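Local coordinates for proximal thread matrix protein 1 (Mytilus galloprovincialis, PDB 4CN9), which probably binds collagen as a zinc-containing matrix protein of the mussel byssus, built around two von Willebrand factor type A domains, at residues V52-I56 with R96-Q100; F259-S263 with P330-T336; F302-A306 with N373-K377. One frame throughout, in Å; residues are numbered along the deposited sequence.

Contact 1: V52-I56 with R96-Q100; sequences VQADI and RNGSQ
The first torsion of Ser-99 puts OG beside its own backbone N and anti to the carbonyl carbon (chi1 -76°), and from there the hydroxyl meets Ala-54 of the neighbouring segment. Gln-53 makes the same choice (chi1 -72°) and then runs out extended, which carries its amide as far as Asn-97. The Ser-99 hydroxyl stands in for a backbone acceptor: Ala-54 N donates to Ser-99 OG at 2.8 Å, and Thr-90 OG1 is a second hydrogen-bond partner of the same OG. The Ser-99 CB lies 3.1 Å from Ala-54 O, so the serine fits closely alongside this peptide.

At the outer end, Gln-53 NE2 donates to Asn-97 OD1 at 2.8 Å. The two amide planes are 64° apart and the donor stands above the carbonyl plane, off the lone-pair directions. Asn-97 is also poorly ordered, consistent with a loosely held surface pair.

Beyond Ser-99 the backbones take over. Gln-100 N gives to Ala-54 O at 3.0 Å, and Gln-100 O receives Ile-56 N at 2.9 Å. Asp-55 sits between these two bonds, its CA 4.8 Å from the CA of Gln-100. The side chains of both residues leave the sheet on the same face and run side by side; there Asp-55 OD1 forms a salt bridge with Lys-165, which also donates to Gly-98 O.

One residue bonded on both flanks of its bridge partner defines a parallel pairing, here the start of strands 54-61 and 100-106 in the Rossmann-like central sheet of the first von Willebrand factor type A domain.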
ATOM      1  N   VAL A  52     -11.306  10.008  12.710  1.00 28.69           N
ATOM      2  CA  VAL A  52     -10.487  10.818  11.811  1.00 31.93           C
ATOM      3  C   VAL A  52     -11.347  11.695  10.916  1.00 28.13           C
ATOM      4  O   VAL A  52     -12.390  11.257  10.449  1.00 27.70           O
ATOM      5  CB  VAL A  52      -9.586   9.915  10.938  1.00 32.08           C
ATOM      6  CG1 VAL A  52      -8.758  10.746   9.954  1.00 34.52           C
ATOM      7  CG2 VAL A  52      -8.655   9.087  11.827  1.00 39.25           C
ATOM      8  N   GLN A  53     -10.914  12.933  10.683  1.00 28.50           N
ATOM      9  CA  GLN A  53     -11.626  13.835   9.778  1.00 27.38           C
ATOM     10  C   GLN A  53     -11.256  13.529   8.336  1.00 27.13           C
ATOM     11  O   GLN A  53     -10.089  13.582   7.960  1.00 25.24           O
ATOM     12  CB  GLN A  53     -11.317  15.296  10.099  1.00 31.81           C
ATOM     13  CG  GLN A  53     -11.957  15.762  11.393  1.00 38.78           C
ATOM     14  CD  GLN A  53     -11.559  17.173  11.769  1.00 54.49           C
ATOM     15  OE1 GLN A  53     -11.183  17.978  10.912  1.00 54.05           O
ATOM     16  NE2 GLN A  53     -11.639  17.482  13.061  1.00 54.28           N
ATOM     17  N   ALA A  54     -12.257  13.214   7.526  1.00 28.13           N
ATOM     18  CA  ALA A  54     -12.006  12.651   6.207  1.00 24.62           C
ATOM     19  C   ALA A  54     -13.071  13.062   5.199  1.00 24.48           C
ATOM     20  O   ALA A  54     -14.219  13.347   5.565  1.00 20.74           O
ATOM     21  CB  ALA A  54     -11.955  11.122   6.298  1.00 22.52           C
ATOM     22  N   ASP A  55     -12.661  13.094   3.931  1.00 21.92           N
ATOM     23  CA  ASP A  55     -13.580  13.123   2.801  1.00 21.41           C
ATOM     24  C   ASP A  55     -13.528  11.715   2.178  1.00 19.92           C
ATOM     25  O   ASP A  55     -12.474  11.260   1.718  1.00 17.82           O
ATOM     26  CB  ASP A  55     -13.185  14.218   1.792  1.00 20.83           C
ATOM     27  CG  ASP A  55     -13.478  15.641   2.299  1.00 27.58           C
ATOM     28  OD1 ASP A  55     -14.453  15.838   3.056  1.00 23.68           O
ATOM     29  OD2 ASP A  55     -12.727  16.576   1.917  1.00 30.00           O
ATOM     30  N   ILE A  56     -14.648  11.001   2.241  1.00 17.93           N
ATOM     31  CA  ILE A  56     -14.710   9.616   1.807  1.00 16.90           C
ATOM     32  C   ILE A  56     -15.573   9.482   0.546  1.00 17.97           C
ATOM     33  O   ILE A  56     -16.710   9.932   0.511  1.00 16.47           O
ATOM     34  CB  ILE A  56     -15.285   8.715   2.914  1.00 19.38           C
ATOM     35  CG1 ILE A  56     -14.452   8.847   4.202  1.00 24.71           C
ATOM     36  CG2 ILE A  56     -15.307   7.279   2.462  1.00 20.39           C
ATOM     37  CD1 ILE A  56     -15.280   8.773   5.471  1.00 28.63           C
ATOM     38  N   ARG A  96     -15.970  22.738  10.374  1.00 80.65           N
ATOM     39  CA  ARG A  96     -14.593  22.500   9.957  1.00 83.56           C
ATOM     40  C   ARG A  96     -14.015  21.254  10.619  1.00 72.49           C
ATOM     41  O   ARG A  96     -12.939  20.788  10.239  1.00 72.77           O
ATOM     42  CB  ARG A  96     -13.731  23.723  10.289  1.00 88.77           C
ATOM     43  CG  ARG A  96     -14.275  25.029   9.712  1.00 91.71           C
ATOM     44  CD  ARG A  96     -13.688  26.240  10.418  1.00 95.06           C
ATOM     45  NE  ARG A  96     -14.290  27.490   9.958  1.00 98.16           N
ATOM     46  CZ  ARG A  96     -13.978  28.693  10.434  1.00100.89           C
ATOM     47  NH1 ARG A  96     -13.064  28.817  11.390  1.00 95.26           N
ATOM     48  NH2 ARG A  96     -14.578  29.775   9.954  1.00 95.58           N
ATOM     49  N   ASN A  97     -14.730  20.733  11.616  1.00 69.00           N
ATOM     50  CA  ASN A  97     -14.371  19.470  12.254  1.00 67.06           C
ATOM     51  C   ASN A  97     -15.154  18.297  11.657  1.00 65.16           C
ATOM     52  O   ASN A  97     -15.138  17.192  12.208  1.00 62.84           O
ATOM     53  CB  ASN A  97     -14.627  19.533  13.767  1.00 70.38           C
ATOM     54  CG  ASN A  97     -13.422  20.045  14.556  1.00 72.59           C
ATOM     55  OD1 ASN A  97     -12.280  19.987  14.096  1.00 69.41           O
ATOM     56  ND2 ASN A  97     -13.679  20.531  15.763  1.00 76.12           N
ATOM     57  N   GLY A  98     -15.824  18.535  10.531  1.00 56.37           N
ATOM     58  CA  GLY A  98     -16.729  17.554   9.965  1.00 46.54           C
ATOM     59  C   GLY A  98     -16.104  16.675   8.895  1.00 43.03           C
ATOM     60  O   GLY A  98     -15.173  17.086   8.207  1.00 47.56           O
ATOM     61  N   SER A  99     -16.613  15.452   8.769  1.00 31.97           N
ATOM     62  CA  SER A  99     -16.266  14.582   7.654  1.00 29.94           C
ATOM     63  C   SER A  99     -17.392  14.567   6.617  1.00 31.85           C
ATOM     64  O   SER A  99     -18.563  14.819   6.932  1.00 25.50           O
ATOM     65  CB  SER A  99     -15.994  13.162   8.142  1.00 28.46           C
ATOM     66  OG  SER A  99     -14.727  13.062   8.771  1.00 29.63           O
ATOM     67  N   GLN A 100     -17.031  14.268   5.374  1.00 24.69           N
ATOM     68  CA  GLN A 100     -18.005  14.194   4.298  1.00 23.49           C
ATOM     69  C   GLN A 100     -17.938  12.880   3.553  1.00 19.93           C
ATOM     70  O   GLN A 100     -16.914  12.196   3.531  1.00 19.01           O
ATOM     71  CB  GLN A 100     -17.807  15.335   3.311  1.00 21.97           C
ATOM     72  CG  GLN A 100     -18.187  16.694   3.848  1.00 23.69           C
ATOM     73  CD  GLN A 100     -17.698  17.796   2.941  1.00 26.94           C
ATOM     74  OE1 GLN A 100     -16.552  17.770   2.471  1.00 25.36           O
ATOM     75  NE2 GLN A 100     -18.563  18.750   2.658  1.00 24.10           N
TER

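Contact 2: F259-S263 with P330-T336; sequences FDASS and PSIIGQT
The carboxylate of Asp-260 meets the methyl of Thr-336 obliquely, from one side of its plane and on the oxygen end: CG2 of Thr-336 lies 3.3 Å from both OD1 and OD2 of Asp-260, so neither oxygen is favoured. Around the rim, OD1 is met nearly along its C-O bond by Ser-262 N at 2.8 Å, forming an Asx turn, while OD2 accepts from Asp-370 N. Asp-260, Ser-262 and Ser-264 spell the DxSxS signature of a von Willebrand factor type A metal-site (MIDAS) loop, and Thr-336 lies on the loop that packs against it. Thr-336 turns its methyl to the aspartate and its OG1 to Gln-372 O, an arrangement consistent with a site holding no metal.

Two backbone bonds fasten the loops. Ser-331 N points almost head-on at Ala-261 O, 2.7 Å away. Ser-263 N reaches Ile-333 O at 3.0 Å, standing well above that carbonyl's plane. An ST turn, with Ile-333 N giving to Ser-331 OG at 3.0 Å, fixes the bend that presents this acceptor. Ser-262 OG, anti to its backbone nitrogen (chi1 163°), accepts a hydrogen bond from Ser-264 N. Close by, Ser-262 CB rests 3.2 Å from Gln-335 O.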
ATOM      1  N   PHE A 259      20.026  -7.291   1.312  1.00 14.48           N
ATOM      2  CA  PHE A 259      20.689  -7.083   0.035  1.00 16.32           C
ATOM      3  C   PHE A 259      21.626  -8.173  -0.485  1.00 17.54           C
ATOM      4  O   PHE A 259      22.213  -8.956   0.259  1.00 14.91           O
ATOM      5  CB  PHE A 259      21.377  -5.726  -0.007  1.00 18.45           C
ATOM      6  CG  PHE A 259      22.564  -5.583   0.878  1.00 19.90           C
ATOM      7  CD1 PHE A 259      23.841  -5.901   0.414  1.00 26.08           C
ATOM      8  CD2 PHE A 259      22.439  -5.031   2.149  1.00 25.54           C
ATOM      9  CE1 PHE A 259      24.958  -5.731   1.227  1.00 26.91           C
ATOM     10  CE2 PHE A 259      23.551  -4.853   2.966  1.00 24.98           C
ATOM     11  CZ  PHE A 259      24.814  -5.201   2.507  1.00 26.53           C
ATOM     12  N   ASP A 260      21.698  -8.170  -1.812  1.00 17.01           N
ATOM     13  CA  ASP A 260      22.446  -9.084  -2.641  1.00 18.50           C
ATOM     14  C   ASP A 260      23.933  -8.943  -2.350  1.00 20.21           C
ATOM     15  O   ASP A 260      24.479  -7.838  -2.386  1.00 20.53           O
ATOM     16  CB  ASP A 260      22.126  -8.698  -4.089  1.00 18.14           C
ATOM     17  CG  ASP A 260      22.752  -9.597  -5.122  1.00 21.27           C
ATOM     18  OD1 ASP A 260      23.592 -10.465  -4.798  1.00 20.81           O
ATOM     19  OD2 ASP A 260      22.373  -9.404  -6.306  1.00 22.18           O
ATOM     20  N   ALA A 261      24.576 -10.064  -2.036  1.00 17.00           N
ATOM     21  CA  ALA A 261      26.023 -10.086  -1.802  1.00 19.43           C
ATOM     22  C   ALA A 261      26.713 -11.121  -2.686  1.00 22.63           C
ATOM     23  O   ALA A 261      27.820 -11.566  -2.386  1.00 26.76           O
ATOM     24  CB  ALA A 261      26.329 -10.349  -0.330  1.00 22.17           C
ATOM     25  N   SER A 262      26.043 -11.478  -3.777  1.00 20.56           N
ATOM     26  CA  SER A 262      26.563 -12.375  -4.806  1.00 21.93           C
ATOM     27  C   SER A 262      27.809 -11.833  -5.509  1.00 25.69           C
ATOM     28  O   SER A 262      28.008 -10.624  -5.620  1.00 21.67           O
ATOM     29  CB  SER A 262      25.477 -12.603  -5.868  1.00 25.08           C
ATOM     30  OG  SER A 262      26.033 -13.141  -7.058  1.00 37.35           O
ATOM     31  N   SER A 263      28.635 -12.745  -6.004  1.00 27.68           N
ATOM     32  CA  SER A 263      29.858 -12.388  -6.705  1.00 32.36           C
ATOM     33  C   SER A 263      29.523 -11.708  -8.021  1.00 30.26           C
ATOM     34  O   SER A 263      30.378 -11.097  -8.646  1.00 36.18           O
ATOM     35  CB  SER A 263      30.681 -13.647  -6.987  1.00 34.91           C
ATOM     36  OG  SER A 263      29.944 -14.524  -7.818  1.00 35.97           O
ATOM     37  N   PRO A 330      31.387  -9.443   0.157  1.00 32.56           N
ATOM     38  CA  PRO A 330      30.558 -10.223  -0.765  1.00 33.19           C
ATOM     39  C   PRO A 330      30.960 -11.688  -0.793  1.00 30.77           C
ATOM     40  O   PRO A 330      32.061 -12.043  -0.394  1.00 29.77           O
ATOM     41  CB  PRO A 330      30.807  -9.561  -2.116  1.00 32.51           C
ATOM     42  CG  PRO A 330      32.155  -8.907  -1.986  1.00 34.57           C
ATOM     43  CD  PRO A 330      32.372  -8.594  -0.538  1.00 34.93           C
ATOM     44  N   SER A 331      30.050 -12.531  -1.256  1.00 26.47           N
ATOM     45  CA  SER A 331      30.303 -13.948  -1.400  1.00 29.20           C
ATOM     46  C   SER A 331      31.045 -14.221  -2.704  1.00 31.56           C
ATOM     47  O   SER A 331      31.029 -13.407  -3.622  1.00 31.49           O
ATOM     48  CB  SER A 331      28.968 -14.692  -1.391  1.00 30.27           C
ATOM     49  OG  SER A 331      29.150 -16.075  -1.602  1.00 35.21           O
ATOM     50  N   ILE A 332      31.687 -15.376  -2.804  1.00 34.44           N
ATOM     51  CA  ILE A 332      32.274 -15.768  -4.081  1.00 39.07           C
ATOM     52  C   ILE A 332      31.280 -16.598  -4.907  1.00 34.46           C
ATOM     53  O   ILE A 332      31.573 -16.995  -6.030  1.00 41.53           O
ATOM     54  CB  ILE A 332      33.623 -16.513  -3.893  1.00 42.71           C
ATOM     55  CG1 ILE A 332      33.454 -17.761  -3.030  1.00 40.42           C
ATOM     56  CG2 ILE A 332      34.641 -15.584  -3.255  1.00 44.98           C
ATOM     57  CD1 ILE A 332      34.716 -18.596  -2.928  1.00 50.96           C
ATOM     58  N   ILE A 333      30.096 -16.839  -4.352  1.00 28.18           N
ATOM     59  CA  ILE A 333      29.050 -17.578  -5.054  1.00 32.30           C
ATOM     60  C   ILE A 333      28.171 -16.622  -5.838  1.00 30.45           C
ATOM     61  O   ILE A 333      27.792 -15.565  -5.332  1.00 29.03           O
ATOM     62  CB  ILE A 333      28.131 -18.335  -4.069  1.00 31.31           C
ATOM     63  CG1 ILE A 333      28.962 -19.090  -3.029  1.00 39.65           C
ATOM     64  CG2 ILE A 333      27.183 -19.273  -4.823  1.00 29.50           C
ATOM     65  CD1 ILE A 333      29.837 -20.169  -3.611  1.00 39.06           C
ATOM     66  N   GLY A 334      27.842 -16.996  -7.066  1.00 26.72           N
ATOM     67  CA  GLY A 334      26.959 -16.200  -7.898  1.00 28.93           C
ATOM     68  C   GLY A 334      25.550 -16.774  -7.945  1.00 29.29           C
ATOM     69  O   GLY A 334      25.114 -17.307  -8.959  1.00 29.71           O
ATOM     70  N   GLN A 335      24.871 -16.704  -6.807  1.00 24.87           N
ATOM     71  CA  GLN A 335      23.460 -17.023  -6.692  1.00 23.39           C
ATOM     72  C   GLN A 335      22.843 -15.877  -5.910  1.00 23.13           C
ATOM     73  O   GLN A 335      23.559 -15.118  -5.250  1.00 20.01           O
ATOM     74  CB  GLN A 335      23.247 -18.330  -5.929  1.00 21.41           C
ATOM     75  CG  GLN A 335      23.536 -19.585  -6.713  1.00 30.68           C
ATOM     76  CD  GLN A 335      23.326 -20.822  -5.870  1.00 37.01           C
ATOM     77  OE1 GLN A 335      22.299 -20.960  -5.181  1.00 36.36           O
ATOM     78  NE2 GLN A 335      24.306 -21.724  -5.890  1.00 36.53           N
ATOM     79  N   THR A 336      21.521 -15.753  -5.977  1.00 21.69           N
ATOM     80  CA  THR A 336      20.799 -14.723  -5.238  1.00 19.40           C
ATOM     81  C   THR A 336      19.551 -15.328  -4.567  1.00 20.61           C
ATOM     82  O   THR A 336      18.499 -15.464  -5.181  1.00 22.78           O
ATOM     83  CB  THR A 336      20.378 -13.530  -6.150  1.00 23.24           C
ATOM     84  OG1 THR A 336      20.003 -14.009  -7.444  1.00 21.46           O
ATOM     85  CG2 THR A 336      21.523 -12.542  -6.323  1.00 26.76           C
TER

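Contact 3: F302-A306 with N373-K377; sequences FADRA and NNGHK
The guanidinium of Arg-305 lies flat on the imidazole of His-376, and this stacking carries much of the contact: the centres are 3.7 Å apart and the planes only 7° from parallel. His-376 ND1 sits over the middle of the guanidinium, and Arg-305 NE over the middle of the ring. A bend at chi2 (-68°) swings the arginine chain round to this position, and its CD adds a CH-pi contact over the same ring face, 4.2 Å from the His-376 centroid. Both residues also touch a crystal neighbour, so the stack could be partly shaped by the lattice.

Hydrogen bonds converge on one carbonyl. Asp-304 O receives Arg-305 NH1 at 2.9 Å and Asn-374 ND2 at 3.0 Å, the two donors arriving from opposite faces of its plane. The first bond holds the guanidinium's rotation; the second joins the two loops. Asn-374 ND2 also donates to Gln-335 OE1, so this amide nitrogen links three pieces of chain.

Turn-forming bonds complete the set. Asn-374 OD1 accepts from His-376 N at 3.1 Å, an Asx turn that sets the backbone from which the imidazole rises. Replacing Asn-374 by an alanine would probably leave Asp-304 O and Gln-335 OE1 each short of a donor and free the turn beneath His-376 to shift.

The whole is a surface contact between the loop after strand 295-302 and the loop before helix 379-388. A cationic guanidinium on its face would tend to disfavour protonation of His-376, although Asp-340, which touches both side chains, may offset this.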
ATOM      1  N   PHE A 302      22.244 -11.840   1.105  1.00 15.78           N
ATOM      2  CA  PHE A 302      21.958 -13.127   0.480  1.00 14.42           C
ATOM      3  C   PHE A 302      22.829 -13.386  -0.741  1.00 16.84           C
ATOM      4  O   PHE A 302      23.178 -12.473  -1.476  1.00 14.40           O
ATOM      5  CB  PHE A 302      20.472 -13.285   0.149  1.00 16.37           C
ATOM      6  CG  PHE A 302      19.905 -12.191  -0.713  1.00 17.32           C
ATOM      7  CD1 PHE A 302      19.950 -12.290  -2.097  1.00 17.24           C
ATOM      8  CD2 PHE A 302      19.301 -11.080  -0.143  1.00 14.79           C
ATOM      9  CE1 PHE A 302      19.427 -11.292  -2.897  1.00 17.59           C
ATOM     10  CE2 PHE A 302      18.769 -10.073  -0.932  1.00 14.83           C
ATOM     11  CZ  PHE A 302      18.838 -10.171  -2.308  1.00 17.26           C
ATOM     12  N   ALA A 303      23.233 -14.643  -0.888  1.00 16.37           N
ATOM     13  CA  ALA A 303      23.917 -15.114  -2.082  1.00 17.65           C
ATOM     14  C   ALA A 303      23.299 -16.477  -2.341  1.00 18.07           C
ATOM     15  O   ALA A 303      22.128 -16.543  -2.672  1.00 17.88           O
ATOM     16  CB  ALA A 303      25.411 -15.182  -1.871  1.00 19.13           C
ATOM     17  N   ASP A 304      24.026 -17.570  -2.162  1.00 16.34           N
ATOM     18  CA  ASP A 304      23.348 -18.872  -2.249  1.00 19.22           C
ATOM     19  C   ASP A 304      22.382 -19.069  -1.084  1.00 19.03           C
ATOM     20  O   ASP A 304      21.357 -19.726  -1.228  1.00 18.57           O
ATOM     21  CB  ASP A 304      24.340 -20.032  -2.305  1.00 24.93           C
ATOM     22  CG  ASP A 304      25.357 -19.972  -1.215  1.00 29.97           C
ATOM     23  OD1 ASP A 304      25.818 -18.850  -0.872  1.00 36.89           O
ATOM     24  OD2 ASP A 304      25.676 -21.055  -0.678  1.00 38.01           O
ATOM     25  N   ARG A 305      22.721 -18.506   0.077  1.00 17.78           N
ATOM     26  CA  ARG A 305      21.855 -18.588   1.258  1.00 15.80           C
ATOM     27  C   ARG A 305      21.825 -17.208   1.889  1.00 19.28           C
ATOM     28  O   ARG A 305      22.259 -16.254   1.249  1.00 19.33           O
ATOM     29  CB  ARG A 305      22.384 -19.641   2.243  1.00 17.11           C
ATOM     30  CG  ARG A 305      22.328 -21.086   1.711  1.00 19.71           C
ATOM     31  CD  ARG A 305      20.900 -21.583   1.551  1.00 17.21           C
ATOM     32  NE  ARG A 305      20.824 -22.989   1.100  1.00 23.12           N
ATOM     33  CZ  ARG A 305      20.702 -23.391  -0.169  1.00 21.43           C
ATOM     34  NH1 ARG A 305      20.665 -22.515  -1.164  1.00 19.69           N
ATOM     35  NH2 ARG A 305      20.622 -24.688  -0.449  1.00 26.56           N
ATOM     36  N   ALA A 306      21.310 -17.085   3.113  1.00 18.08           N
ATOM     37  CA  ALA A 306      21.210 -15.769   3.758  1.00 16.82           C
ATOM     38  C   ALA A 306      21.933 -15.707   5.105  1.00 18.30           C
ATOM     39  O   ALA A 306      22.057 -16.711   5.807  1.00 18.69           O
ATOM     40  CB  ALA A 306      19.757 -15.350   3.906  1.00 18.10           C
ATOM     41  N   ASN A 373      15.609 -15.166  -8.069  1.00 18.74           N
ATOM     42  CA  ASN A 373      15.635 -16.072  -6.933  1.00 17.42           C
ATOM     43  C   ASN A 373      16.141 -17.467  -7.310  1.00 17.16           C
ATOM     44  O   ASN A 373      15.866 -17.961  -8.413  1.00 15.59           O
ATOM     45  CB  ASN A 373      14.248 -16.210  -6.297  1.00 15.96           C
ATOM     46  CG  ASN A 373      14.320 -16.823  -4.899  1.00 17.87           C
ATOM     47  OD1 ASN A 373      15.104 -16.384  -4.062  1.00 16.92           O
ATOM     48  ND2 ASN A 373      13.512 -17.838  -4.647  1.00 16.42           N
ATOM     49  N   ASN A 374      16.859 -18.095  -6.381  1.00 15.34           N
ATOM     50  CA  ASN A 374      17.405 -19.440  -6.603  1.00 16.71           C
ATOM     51  C   ASN A 374      16.434 -20.547  -6.236  1.00 17.10           C
ATOM     52  O   ASN A 374      16.690 -21.742  -6.497  1.00 19.81           O
ATOM     53  CB  ASN A 374      18.758 -19.629  -5.889  1.00 17.52           C
ATOM     54  CG  ASN A 374      18.646 -19.626  -4.372  1.00 18.59           C
ATOM     55  OD1 ASN A 374      17.572 -19.406  -3.793  1.00 17.58           O
ATOM     56  ND2 ASN A 374      19.761 -19.903  -3.718  1.00 21.00           N
ATOM     57  N   GLY A 375      15.315 -20.151  -5.639  1.00 19.15           N
ATOM     58  CA  GLY A 375      14.247 -21.076  -5.304  1.00 18.40           C
ATOM     59  C   GLY A 375      14.376 -21.818  -3.980  1.00 22.67           C
ATOM     60  O   GLY A 375      13.525 -22.662  -3.658  1.00 23.97           O
ATOM     61  N   HIS A 376      15.400 -21.520  -3.181  1.00 18.91           N
ATOM     62  CA  HIS A 376      15.534 -22.239  -1.918  1.00 18.21           C
ATOM     63  C   HIS A 376      14.363 -21.927  -0.971  1.00 20.65           C
ATOM     64  O   HIS A 376      13.855 -22.808  -0.282  1.00 22.26           O
ATOM     65  CB  HIS A 376      16.871 -21.955  -1.242  1.00 22.20           C
ATOM     66  CG  HIS A 376      17.038 -22.697   0.047  1.00 24.96           C
ATOM     67  ND1 HIS A 376      17.147 -24.072   0.105  1.00 27.79           N
ATOM     68  CD2 HIS A 376      17.078 -22.262   1.326  1.00 18.95           C
ATOM     69  CE1 HIS A 376      17.259 -24.447   1.370  1.00 19.28           C
ATOM     70  NE2 HIS A 376      17.216 -23.368   2.127  1.00 29.06           N
ATOM     71  N   LYS A 377      13.925 -20.672  -0.975  1.00 19.14           N
ATOM     72  CA  LYS A 377      12.707 -20.245  -0.302  1.00 20.41           C
ATOM     73  C   LYS A 377      11.879 -19.417  -1.282  1.00 19.03           C
ATOM     74  O   LYS A 377      12.408 -18.862  -2.230  1.00 18.67           O
ATOM     75  CB  LYS A 377      13.027 -19.406   0.936  1.00 20.88           C
ATOM     76  CG  LYS A 377      13.696 -20.159   2.072  1.00 23.42           C
ATOM     77  CD  LYS A 377      12.721 -21.059   2.814  1.00 26.26           C
ATOM     78  CE  LYS A 377      13.460 -21.901   3.845  1.00 31.08           C
ATOM     79  NZ  LYS A 377      12.599 -22.910   4.458  1.00 33.93           N
TER

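In the fold
From the N terminus, contact 1 comes first: it closes the excursion through helix 73-85 by setting the start of strand 54-61 against that of strand 100-106 in the first domain. It is complete before the others begin, its centre about 51 Å from that of contact 2. In the second domain contact 2 closes the span from the end of strand 253-260 to the loop before helix 338-349, and contact 3 that from the turn after strand 295-302 to the loop between strand 362-369 and helix 379-388. These two cross, their segments alternating, and are linked by probable backbone hydrogen bonds of Phe-302 with Phe-259 and Ala-261 and by Ser-331 packing on Ala-303.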